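Local coordinates for cytoplasmic export protein 1 (Saccharomyces cerevisiae, PDB 3VWA) that binds tRNA and serves in the nuclear tRNA export machinery, where it may collect tRNA from export receptors and hand aminoacylated tRNA to the translation machinery, at residues 297-302 with 322-327. Sequence-based numbering, arbitrary orientation.
Sequences KLLMTQ and VPFLAI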
ATOM      1  N   LYS A 297       9.789   1.624 -14.489  1.00 36.01           N
ATOM      2  CA  LYS A 297       9.728   0.837 -15.746  1.00 36.18           C
ATOM      3  C   LYS A 297      10.583   1.498 -16.820  1.00 36.44           C
ATOM      4  O   LYS A 297      11.358   0.819 -17.499  1.00 39.11           O
ATOM      5  CB  LYS A 297       8.282   0.695 -16.241  1.00 39.81           C
ATOM      6  CG  LYS A 297       7.400  -0.128 -15.319  1.00 44.74           C
ATOM      7  CD  LYS A 297       5.921   0.009 -15.671  1.00 51.34           C
ATOM      8  CE  LYS A 297       5.058  -0.763 -14.670  1.00 53.83           C
ATOM      9  NZ  LYS A 297       3.748  -0.084 -14.402  1.00 56.26           N
ATOM     10  N   LEU A 298      10.480   2.818 -16.954  1.00 35.71           N
ATOM     11  CA  LEU A 298      11.313   3.516 -17.929  1.00 40.54           C
ATOM     12  C   LEU A 298      12.788   3.245 -17.688  1.00 37.54           C
ATOM     13  O   LEU A 298      13.517   2.882 -18.607  1.00 38.30           O
ATOM     14  CB  LEU A 298      11.039   5.024 -17.998  1.00 42.03           C
ATOM     15  CG  LEU A 298      10.023   5.610 -19.010  1.00 53.64           C
ATOM     16  CD1 LEU A 298      10.018   4.832 -20.334  1.00 49.31           C
ATOM     17  CD2 LEU A 298       8.600   5.761 -18.434  1.00 49.15           C
ATOM     18  N   LEU A 299      13.228   3.392 -16.444  1.00 37.70           N
ATOM     19  CA  LEU A 299      14.632   3.178 -16.116  1.00 34.60           C
ATOM     20  C   LEU A 299      15.096   1.741 -16.400  1.00 34.17           C
ATOM     21  O   LEU A 299      16.259   1.508 -16.704  1.00 32.05           O
ATOM     22  CB  LEU A 299      14.850   3.471 -14.647  1.00 34.82           C
ATOM     23  CG  LEU A 299      14.576   4.882 -14.195  1.00 34.28           C
ATOM     24  CD1 LEU A 299      14.764   4.869 -12.691  1.00 35.65           C
ATOM     25  CD2 LEU A 299      15.544   5.828 -14.881  1.00 31.57           C
HETATM   26  N   MSE A 300      14.179   0.786 -16.255  1.00 35.04           N
HETATM   27  CA  MSE A 300      14.489  -0.631 -16.406  1.00 39.88           C
HETATM   28  C   MSE A 300      14.624  -0.951 -17.870  1.00 45.91           C
HETATM   29  O   MSE A 300      15.437  -1.784 -18.252  1.00 51.77           O
HETATM   30  CB  MSE A 300      13.382  -1.447 -15.745  1.00 40.09           C
HETATM   31  CG  MSE A 300      13.733  -1.612 -14.274  1.00 42.05           C
HETATM   32 SE   MSE A 300      12.521  -2.974 -13.490  1.00 46.80          SE
HETATM   33  CE  MSE A 300      12.920  -2.301 -11.693  1.00 42.40           C
ATOM     34  N   THR A 301      13.826  -0.313 -18.715  1.00 48.88           N
ATOM     35  CA  THR A 301      14.088  -0.371 -20.152  1.00 54.46           C
ATOM     36  C   THR A 301      15.455   0.272 -20.536  1.00 57.26           C
ATOM     37  O   THR A 301      16.213  -0.290 -21.334  1.00 62.46           O
ATOM     38  CB  THR A 301      12.897   0.215 -20.919  1.00 53.91           C
ATOM     39  OG1 THR A 301      11.757  -0.595 -20.644  1.00 58.20           O
ATOM     40  CG2 THR A 301      13.149   0.260 -22.433  1.00 60.05           C
ATOM     41  N   GLN A 302      15.779   1.419 -19.940  1.00 61.26           N
ATOM     42  CA  GLN A 302      17.086   2.070 -20.107  1.00 63.49           C
ATOM     43  C   GLN A 302      18.237   1.152 -19.732  1.00 70.03           C
ATOM     44  O   GLN A 302      19.330   1.272 -20.284  1.00 68.32           O
ATOM     45  CB  GLN A 302      17.209   3.265 -19.172  1.00 71.65           C
ATOM     46  CG  GLN A 302      16.674   4.617 -19.611  1.00 75.97           C
ATOM     47  CD  GLN A 302      16.920   5.657 -18.517  1.00 78.81           C
ATOM     48  OE1 GLN A 302      17.229   5.308 -17.371  1.00 80.47           O
ATOM     49  NE2 GLN A 302      16.801   6.930 -18.863  1.00 73.65           N
ATOM     50  N   VAL A 322      17.510   0.624  -7.501  1.00 29.22           N
ATOM     51  CA  VAL A 322      17.439   0.133  -6.115  1.00 28.74           C
ATOM     52  C   VAL A 322      16.705   1.099  -5.179  1.00 27.54           C
ATOM     53  O   VAL A 322      15.775   0.696  -4.506  1.00 27.97           O
ATOM     54  CB  VAL A 322      18.855  -0.297  -5.611  1.00 29.34           C
ATOM     55  CG1 VAL A 322      18.872  -0.697  -4.136  1.00 29.71           C
ATOM     56  CG2 VAL A 322      19.340  -1.463  -6.443  1.00 27.80           C
ATOM     57  N   PRO A 323      17.085   2.395  -5.145  1.00 28.23           N
ATOM     58  CA  PRO A 323      16.359   3.234  -4.154  1.00 27.58           C
ATOM     59  C   PRO A 323      14.874   3.413  -4.432  1.00 25.28           C
ATOM     60  O   PRO A 323      14.089   3.292  -3.510  1.00 24.78           O
ATOM     61  CB  PRO A 323      17.089   4.585  -4.169  1.00 28.88           C
ATOM     62  CG  PRO A 323      18.311   4.380  -5.013  1.00 32.21           C
ATOM     63  CD  PRO A 323      18.171   3.110  -5.822  1.00 28.71           C
ATOM     64  N   PHE A 324      14.490   3.679  -5.691  1.00 24.50           N
ATOM     65  CA  PHE A 324      13.103   3.879  -6.046  1.00 24.24           C
ATOM     66  C   PHE A 324      12.304   2.593  -5.817  1.00 24.27           C
ATOM     67  O   PHE A 324      11.186   2.641  -5.335  1.00 25.03           O
ATOM     68  CB  PHE A 324      12.911   4.292  -7.552  1.00 22.72           C
ATOM     69  CG  PHE A 324      13.443   5.680  -7.914  1.00 22.81           C
ATOM     70  CD1 PHE A 324      14.110   6.488  -6.986  1.00 20.89           C
ATOM     71  CD2 PHE A 324      13.317   6.152  -9.237  1.00 22.11           C
ATOM     72  CE1 PHE A 324      14.592   7.778  -7.321  1.00 20.35           C
ATOM     73  CE2 PHE A 324      13.795   7.411  -9.595  1.00 21.76           C
ATOM     74  CZ  PHE A 324      14.455   8.223  -8.647  1.00 22.12           C
ATOM     75  N   LEU A 325      12.861   1.452  -6.186  1.00 23.06           N
ATOM     76  CA  LEU A 325      12.093   0.182  -6.080  1.00 21.62           C
ATOM     77  C   LEU A 325      11.920  -0.107  -4.591  1.00 22.78           C
ATOM     78  O   LEU A 325      10.897  -0.702  -4.169  1.00 25.46           O
ATOM     79  CB  LEU A 325      12.892  -0.934  -6.708  1.00 22.40           C
ATOM     80  CG  LEU A 325      12.400  -1.902  -7.769  1.00 28.10           C
ATOM     81  CD1 LEU A 325      13.376  -3.070  -7.871  1.00 30.50           C
ATOM     82  CD2 LEU A 325      10.985  -2.440  -7.541  1.00 27.68           C
ATOM     83  N   ALA A 326      12.902   0.295  -3.776  1.00 22.10           N
ATOM     84  CA  ALA A 326      12.813   0.103  -2.296  1.00 23.48           C
ATOM     85  C   ALA A 326      11.622   0.880  -1.731  1.00 25.73           C
ATOM     86  O   ALA A 326      10.825   0.361  -0.910  1.00 31.10           O
ATOM     87  CB  ALA A 326      14.139   0.482  -1.584  1.00 22.29           C
ATOM     88  N   ILE A 327      11.412   2.079  -2.254  1.00 25.01           N
ATOM     89  CA  ILE A 327      10.279   2.874  -1.842  1.00 25.15           C
ATOM     90  C   ILE A 327       8.998   2.198  -2.235  1.00 28.84           C
ATOM     91  O   ILE A 327       8.019   2.193  -1.483  1.00 29.90           O
ATOM     92  CB  ILE A 327      10.331   4.237  -2.529  1.00 27.14           C
ATOM     93  CG1 ILE A 327      11.744   4.836  -2.446  1.00 35.95           C
ATOM     94  CG2 ILE A 327       9.275   5.190  -2.054  1.00 23.69           C
ATOM     95  CD1 ILE A 327      12.123   5.398  -1.111  1.00 40.01           C
TER
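Leu-299 and Phe-324 meet through a single methyl: CD1 of Leu-299 lies 4.0 Å from CD2 of Phe-324 and 4.1 Å from its CE2, close to the CD2–CE2 side of the ring, which it approaches obliquely. The two side chains cross at about a right angle. Beside them runs a second apolar pair, in which the terminal methyl CE of Met-300, a selenomethionine, sits 3.9 Å from CD1 of Leu-325 and 4.0 Å from its CG; these two side chains also cross at about a right angle. No hydrogen bond spans the gap; the backbones stay far apart, with the CA atoms of Leu-299 and Phe-324 10.2 Å from each other, and side-chain ends alone bridge it. Neither Met-300 nor Leu-325 starts out toward the other helix, but their ends come nearer; the Met-300 chain is extended beyond CG (chi2 -168°, chi3 -161°) and carries CE across. Leu-299 and Phe-324, by contrast, already project toward each other from CA. All four residues are buried; the 117 Å² buried between the segments is small, and neighbouring helices add further contacts. The side chain of Phe-324 also touches Leu-292, Ile-295 and Ile-296, earlier on the helix that carries Leu-299. The contact thus joins helices 283-303 and 321-335 in the helical part of the chain that follows the N-terminal, probably kinase-like, region, with helix 255-271 against Phe-324, helix 342-351 against Met-300 and Leu-325, and helix 355-368 against Leu-325.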